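Local coordinates for protein integral membrane indolylacetylinositol arabinosyltransferase EmbB (Mycolicibacterium smegmatis MC2 155, PDB 7BVC) that probably transfers arabinose to build the arabinan of cell-wall arabinogalactan, as a membrane-embedded glycosyltransferase that here also carries the drug ethambutol, at residues L46-Q51 with T219-A224; L1028-M1033 with R1049-V1054. All blocks are in the same frame, centred on the assembly; numbering follows the deposited sequence.

Contacts 1 and 2 lie in different parts of EmbB, with centres about 45 Å apart and nearest atoms about 27 Å apart. Contact 1 closes before contact 2 opens along the chain. Contact 1 ties residues 46-51, on strand 49-55, to helix 220-224, at the two ends of a strand-rich excursion between predicted membrane helices. Contact 2 is a strand pair within the C-terminal sequence family, inside a mixed sheet. They share no sheet, but the chain soon leads from one to the other: after residues 1049-1054 it forms strand 1063-1068, which pairs with strand 49-55. The C-terminal region thereby reaches back to the junction at contact 1. Neither contact includes a residue of the ethambutol pocket.

Contact 1 of 2, residues L46-Q51 with T219-A224; sequences LLPVTQ and TALKLA
The segment leading into strand 49-55 meets the one that carries helix 220-224 beside a small three-stranded antiparallel sheet, in which strand 49-55 lies between strands 216-218 and 1063-1068. Residues 46-51 lead out of one predicted membrane helix, and residues 219-224 lead into the next. The chain between them carries the concanavalin-like sequence, so the contact pins together the two ends of that excursion. Leu47 makes the first apolar touch. Its CB faces CG of Lys222 at 3.8 Å, its CD1 rests near Lys222 CA, and its CD2 meets Leu221 CD2 at 3.7 Å, the two leucines crossing at about a right angle. Leu221 offers this methyl because its CG stands anti to the backbone N (chi1 -162°). Lys222 runs on past this packing as an extended chain, its aliphatic part passing Leu47 while NZ is hydrogen-bonded to the carbonyl O of Phe480. The ring atom CG of Pro48 lies 4.3 Å from the same Leu221 CD2, and the proline carbonyl takes the one hydrogen bond between the segments: Thr219 OG1 donates to Pro48 O at 3.1 Å. The donor stands above the carbonyl plane, 55° out of it. Thr219 reaches this position with OG1 between its backbone N and carbonyl carbon (chi1 51°), which leaves CG2 anti to the carbonyl carbon, facing Thr50. Val49 comes next, and its CA is 4.3 Å from Thr219 CG2; its side chain turns to Thr484 and Thr216, and its backbone bonds to that of His1069. Thr50 completes the walk, paired through its backbone with His217. Its OG1, weakly hydrogen-bonded to Thr1068 OG1, lies 3.2 Å from the methyl CG2 of Thr219.

Contact 2 of 2, residues L1028-M1033 with R1049-V1054; sequences LRASVM and RKFDTV
Leu1028, the first residue to leave a helix, spreads across the strand beside it. Its CB lies 3.8 Å from Phe1051 CD1. Beyond CG the side chain forks: CD1 sits over one face of the Phe1051 ring, 4.2 Å from the centroid and 24° off the normal, in a CH-pi contact shifted toward CG, while CD2 reaches Thr1053 CG2 at 4.0 Å. With CG anti to the carbonyl carbon (chi1 -53°), the branch point stands over the neighbouring strand, and chi2 turns CD1 onto the ring and CD2 toward the threonine. The same ring meets Ala1030 through CE1, 3.6 Å from the alanine CB. Farther along this face, Val1032 and Arg1049 run side by side; Val1032 CG2 lies 3.6 Å from Arg1049 NE, through which the guanidinium makes its salt bridge to Asp793. On the other face, where Arg1029, Ser1031, Lys1050 and Asp1052 project, Val1054 CG1 covers one face of the Arg1029 guanidinium, centred over it. Arg1029 and Asp1052 exchange two backbone hydrogen bonds, as do Ser1031 and Lys1050, each N to O distance being 2.9 Å and each donor N lying in its acceptor's carbonyl plane. The Asp1052 N to Arg1029 O bond is the straightest at 169°. These alternating hydrogen-bonded and non-hydrogen-bonded pairs are the ladder of an antiparallel beta hairpin, here the central pair of strands in the mixed sheet of the C-terminal region.

Contact 1 of 2, residues L46-Q51 with T219-A224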
loop_
_atom_site.group_PDB
_atom_site.type_symbol
_atom_site.label_atom_id
_atom_site.label_comp_id
_atom_site.label_asym_id
_atom_site.label_seq_id
_atom_site.Cartn_x
_atom_site.Cartn_y
_atom_site.Cartn_z
ATOM N N LEU B 46 -27.954 -22.371 23.361
ATOM C CA LEU B 46 -29.200 -21.857 23.919
ATOM C C LEU B 46 -29.530 -22.655 25.176
ATOM O O LEU B 46 -30.317 -23.602 25.128
ATOM C CB LEU B 46 -30.324 -21.965 22.889
ATOM C CG LEU B 46 -30.104 -21.248 21.559
ATOM C CD1 LEU B 46 -31.220 -21.571 20.582
ATOM C CD2 LEU B 46 -29.993 -19.759 21.775
ATOM N N LEU B 47 -28.954 -22.247 26.309
ATOM C CA LEU B 47 -29.163 -22.943 27.571
ATOM C C LEU B 47 -28.759 -22.003 28.690
ATOM O O LEU B 47 -27.820 -21.215 28.502
ATOM C CB LEU B 47 -28.355 -24.244 27.644
ATOM C CG LEU B 47 -29.059 -25.535 27.208
ATOM C CD1 LEU B 47 -28.091 -26.704 27.161
ATOM C CD2 LEU B 47 -30.238 -25.855 28.108
ATOM N N PRO B 48 -29.424 -22.041 29.844
ATOM C CA PRO B 48 -29.136 -21.060 30.895
ATOM C C PRO B 48 -27.690 -21.121 31.365
ATOM O O PRO B 48 -27.067 -22.184 31.400
ATOM C CB PRO B 48 -30.103 -21.447 32.020
ATOM C CG PRO B 48 -30.485 -22.856 31.730
ATOM C CD PRO B 48 -30.489 -22.973 30.243
ATOM N N VAL B 49 -27.161 -19.953 31.720
ATOM C CA VAL B 49 -25.811 -19.814 32.247
ATOM C C VAL B 49 -25.857 -18.820 33.398
ATOM O O VAL B 49 -26.741 -17.961 33.464
ATOM C CB VAL B 49 -24.813 -19.368 31.153
ATOM C CG1 VAL B 49 -24.958 -17.885 30.864
ATOM C CG2 VAL B 49 -23.392 -19.706 31.549
ATOM N N THR B 50 -24.911 -18.950 34.321
ATOM C CA THR B 50 -24.846 -18.111 35.511
ATOM C C THR B 50 -23.709 -17.110 35.372
ATOM O O THR B 50 -22.593 -17.482 35.003
ATOM C CB THR B 50 -24.649 -18.957 36.768
ATOM O OG1 THR B 50 -25.759 -19.849 36.920
ATOM C CG2 THR B 50 -24.554 -18.074 37.997
ATOM N N GLN B 51 -23.995 -15.845 35.669
ATOM C CA GLN B 51 -23.032 -14.762 35.555
ATOM C C GLN B 51 -22.823 -14.111 36.916
ATOM O O GLN B 51 -23.780 -13.903 37.673
ATOM C CB GLN B 51 -23.508 -13.718 34.542
ATOM C CG GLN B 51 -22.847 -12.361 34.682
ATOM C CD GLN B 51 -23.591 -11.272 33.940
ATOM O OE1 GLN B 51 -23.872 -11.400 32.750
ATOM N NE2 GLN B 51 -23.914 -10.193 34.641
ATOM N N THR B 219 -24.392 -23.998 33.990
ATOM C CA THR B 219 -25.171 -24.576 35.072
ATOM C C THR B 219 -25.139 -26.099 34.971
ATOM O O THR B 219 -24.401 -26.676 34.168
ATOM C CB THR B 219 -26.600 -24.038 35.042
ATOM O OG1 THR B 219 -27.139 -24.190 33.724
ATOM C CG2 THR B 219 -26.620 -22.573 35.419
ATOM N N ALA B 220 -25.942 -26.773 35.796
ATOM C CA ALA B 220 -26.001 -28.229 35.744
ATOM C C ALA B 220 -26.664 -28.719 34.464
ATOM O O ALA B 220 -26.294 -29.777 33.943
ATOM C CB ALA B 220 -26.742 -28.769 36.965
ATOM N N LEU B 221 -27.634 -27.968 33.945
ATOM C CA LEU B 221 -28.319 -28.377 32.724
ATOM C C LEU B 221 -27.387 -28.299 31.521
ATOM O O LEU B 221 -27.313 -29.236 30.716
ATOM C CB LEU B 221 -29.556 -27.509 32.507
ATOM C CG LEU B 221 -30.616 -28.044 31.547
ATOM C CD1 LEU B 221 -31.202 -29.340 32.074
ATOM C CD2 LEU B 221 -31.707 -27.008 31.341
ATOM N N LYS B 222 -26.662 -27.187 31.383
ATOM C CA LYS B 222 -25.733 -27.024 30.274
ATOM C C LYS B 222 -24.531 -27.952 30.372
ATOM O O LYS B 222 -23.833 -28.137 29.371
ATOM C CB LYS B 222 -25.260 -25.571 30.196
ATOM C CG LYS B 222 -24.815 -25.136 28.812
ATOM C CD LYS B 222 -24.150 -23.773 28.846
ATOM C CE LYS B 222 -23.744 -23.329 27.453
ATOM N NZ LYS B 222 -22.867 -22.129 27.488
ATOM N N LEU B 223 -24.273 -28.536 31.540
ATOM C CA LEU B 223 -23.218 -29.532 31.678
ATOM C C LEU B 223 -23.726 -30.935 31.378
ATOM O O LEU B 223 -23.026 -31.726 30.737
ATOM C CB LEU B 223 -22.625 -29.486 33.087
ATOM C CG LEU B 223 -21.454 -28.530 33.308
ATOM C CD1 LEU B 223 -21.072 -28.493 34.775
ATOM C CD2 LEU B 223 -20.265 -28.932 32.452
ATOM N N ALA B 224 -24.938 -31.259 31.837
ATOM C CA ALA B 224 -25.533 -32.546 31.496
ATOM C C ALA B 224 -25.836 -32.640 30.008
ATOM O O ALA B 224 -25.859 -33.742 29.451
ATOM C CB ALA B 224 -26.803 -32.772 32.314
#

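Contact 2 of 2, residues L1028-M1033 with R1049-V1054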
loop_
_atom_site.group_PDB
_atom_site.type_symbol
_atom_site.label_atom_id
_atom_site.label_comp_id
_atom_site.label_asym_id
_atom_site.label_seq_id
_atom_site.Cartn_x
_atom_site.Cartn_y
_atom_site.Cartn_z
ATOM N N LEU B 1028 -2.215 7.626 34.414
ATOM C CA LEU B 1028 -0.791 7.656 34.713
ATOM C C LEU B 1028 -0.061 8.571 33.738
ATOM O O LEU B 1028 -0.618 9.020 32.732
ATOM C CB LEU B 1028 -0.190 6.245 34.662
ATOM C CG LEU B 1028 -0.893 5.178 35.502
ATOM C CD1 LEU B 1028 -0.520 3.791 35.023
ATOM C CD2 LEU B 1028 -0.566 5.345 36.971
ATOM N N ARG B 1029 1.206 8.847 34.052
ATOM C CA ARG B 1029 2.086 9.646 33.207
ATOM C C ARG B 1029 3.349 8.847 32.921
ATOM O O ARG B 1029 3.963 8.306 33.846
ATOM C CB ARG B 1029 2.443 10.974 33.881
ATOM C CG ARG B 1029 1.329 12.003 33.870
ATOM C CD ARG B 1029 1.583 13.089 34.902
ATOM N NE ARG B 1029 0.737 14.259 34.690
ATOM C CZ ARG B 1029 0.528 15.202 35.602
ATOM N NH1 ARG B 1029 1.105 15.117 36.792
ATOM N NH2 ARG B 1029 -0.257 16.233 35.323
ATOM N N ALA B 1030 3.740 8.779 31.653
ATOM C CA ALA B 1030 4.853 7.945 31.221
ATOM C C ALA B 1030 6.111 8.775 30.996
ATOM O O ALA B 1030 6.055 9.899 30.492
ATOM C CB ALA B 1030 4.502 7.193 29.937
ATOM N N SER B 1031 7.253 8.199 31.365
ATOM C CA SER B 1031 8.534 8.869 31.185
ATOM C C SER B 1031 9.584 7.858 30.748
ATOM O O SER B 1031 9.697 6.781 31.337
ATOM C CB SER B 1031 8.981 9.569 32.472
ATOM O OG SER B 1031 9.255 8.627 33.493
ATOM N N VAL B 1032 10.361 8.220 29.726
ATOM C CA VAL B 1032 11.351 7.295 29.172
ATOM C C VAL B 1032 12.543 7.172 30.119
ATOM O O VAL B 1032 12.901 8.104 30.848
ATOM C CB VAL B 1032 11.791 7.764 27.774
ATOM C CG1 VAL B 1032 12.823 6.827 27.165
ATOM C CG2 VAL B 1032 10.597 7.885 26.857
ATOM N N MET B 1033 13.168 5.995 30.104
ATOM C CA MET B 1033 14.400 5.741 30.835
ATOM C C MET B 1033 15.516 5.402 29.855
ATOM O O MET B 1033 15.272 5.049 28.699
ATOM C CB MET B 1033 14.234 4.602 31.850
ATOM C CG MET B 1033 13.091 4.787 32.826
ATOM S SD MET B 1033 13.008 3.439 34.015
ATOM C CE MET B 1033 14.503 3.730 34.952
ATOM N N ARG B 1049 9.792 2.361 30.050
ATOM C CA ARG B 1049 9.145 3.574 30.525
ATOM C C ARG B 1049 8.685 3.390 31.962
ATOM O O ARG B 1049 8.507 2.271 32.447
ATOM C CB ARG B 1049 7.960 3.960 29.636
ATOM C CG ARG B 1049 8.382 4.448 28.268
ATOM C CD ARG B 1049 7.232 5.081 27.516
ATOM N NE ARG B 1049 7.702 5.876 26.385
ATOM C CZ ARG B 1049 8.179 5.361 25.256
ATOM N NH1 ARG B 1049 8.253 4.047 25.100
ATOM N NH2 ARG B 1049 8.585 6.162 24.281
ATOM N N LYS B 1050 8.498 4.517 32.637
ATOM C CA LYS B 1050 8.093 4.556 34.032
ATOM C C LYS B 1050 6.759 5.276 34.139
ATOM O O LYS B 1050 6.548 6.307 33.492
ATOM C CB LYS B 1050 9.144 5.267 34.883
ATOM C CG LYS B 1050 9.383 4.648 36.243
ATOM C CD LYS B 1050 10.464 5.408 36.988
ATOM C CE LYS B 1050 10.772 4.765 38.324
ATOM N NZ LYS B 1050 9.531 4.536 39.109
ATOM N N PHE B 1051 5.865 4.724 34.954
ATOM C CA PHE B 1051 4.521 5.253 35.144
ATOM C C PHE B 1051 4.439 5.921 36.507
ATOM O O PHE B 1051 4.685 5.279 37.533
ATOM C CB PHE B 1051 3.474 4.146 35.028
ATOM C CG PHE B 1051 3.055 3.857 33.622
ATOM C CD1 PHE B 1051 2.846 4.886 32.727
ATOM C CD2 PHE B 1051 2.879 2.558 33.192
ATOM C CE1 PHE B 1051 2.462 4.623 31.432
ATOM C CE2 PHE B 1051 2.496 2.291 31.898
ATOM C CZ PHE B 1051 2.287 3.324 31.018
ATOM N N ASP B 1052 4.093 7.203 36.514
ATOM C CA ASP B 1052 3.897 7.964 37.737
ATOM C C ASP B 1052 2.430 8.345 37.872
ATOM O O ASP B 1052 1.790 8.749 36.896
ATOM C CB ASP B 1052 4.770 9.220 37.750
ATOM C CG ASP B 1052 6.202 8.933 37.356
ATOM O OD1 ASP B 1052 6.562 9.186 36.187
ATOM O OD2 ASP B 1052 6.969 8.446 38.214
ATOM N N THR B 1053 1.903 8.204 39.084
ATOM C CA THR B 1053 0.501 8.500 39.328
ATOM C C THR B 1053 0.250 10.002 39.282
ATOM O O THR B 1053 1.120 10.814 39.608
ATOM C CB THR B 1053 0.066 7.946 40.682
ATOM O OG1 THR B 1053 0.867 8.528 41.717
ATOM C CG2 THR B 1053 0.230 6.437 40.715
ATOM N N VAL B 1054 -0.959 10.364 38.866
ATOM C CA VAL B 1054 -1.376 11.761 38.874
ATOM C C VAL B 1054 -1.865 12.179 40.253
ATOM O O VAL B 1054 -1.539 13.267 40.731
ATOM C CB VAL B 1054 -2.456 11.987 37.799
ATOM C CG1 VAL B 1054 -2.705 13.463 37.611
ATOM C CG2 VAL B 1054 -2.037 11.346 36.491
#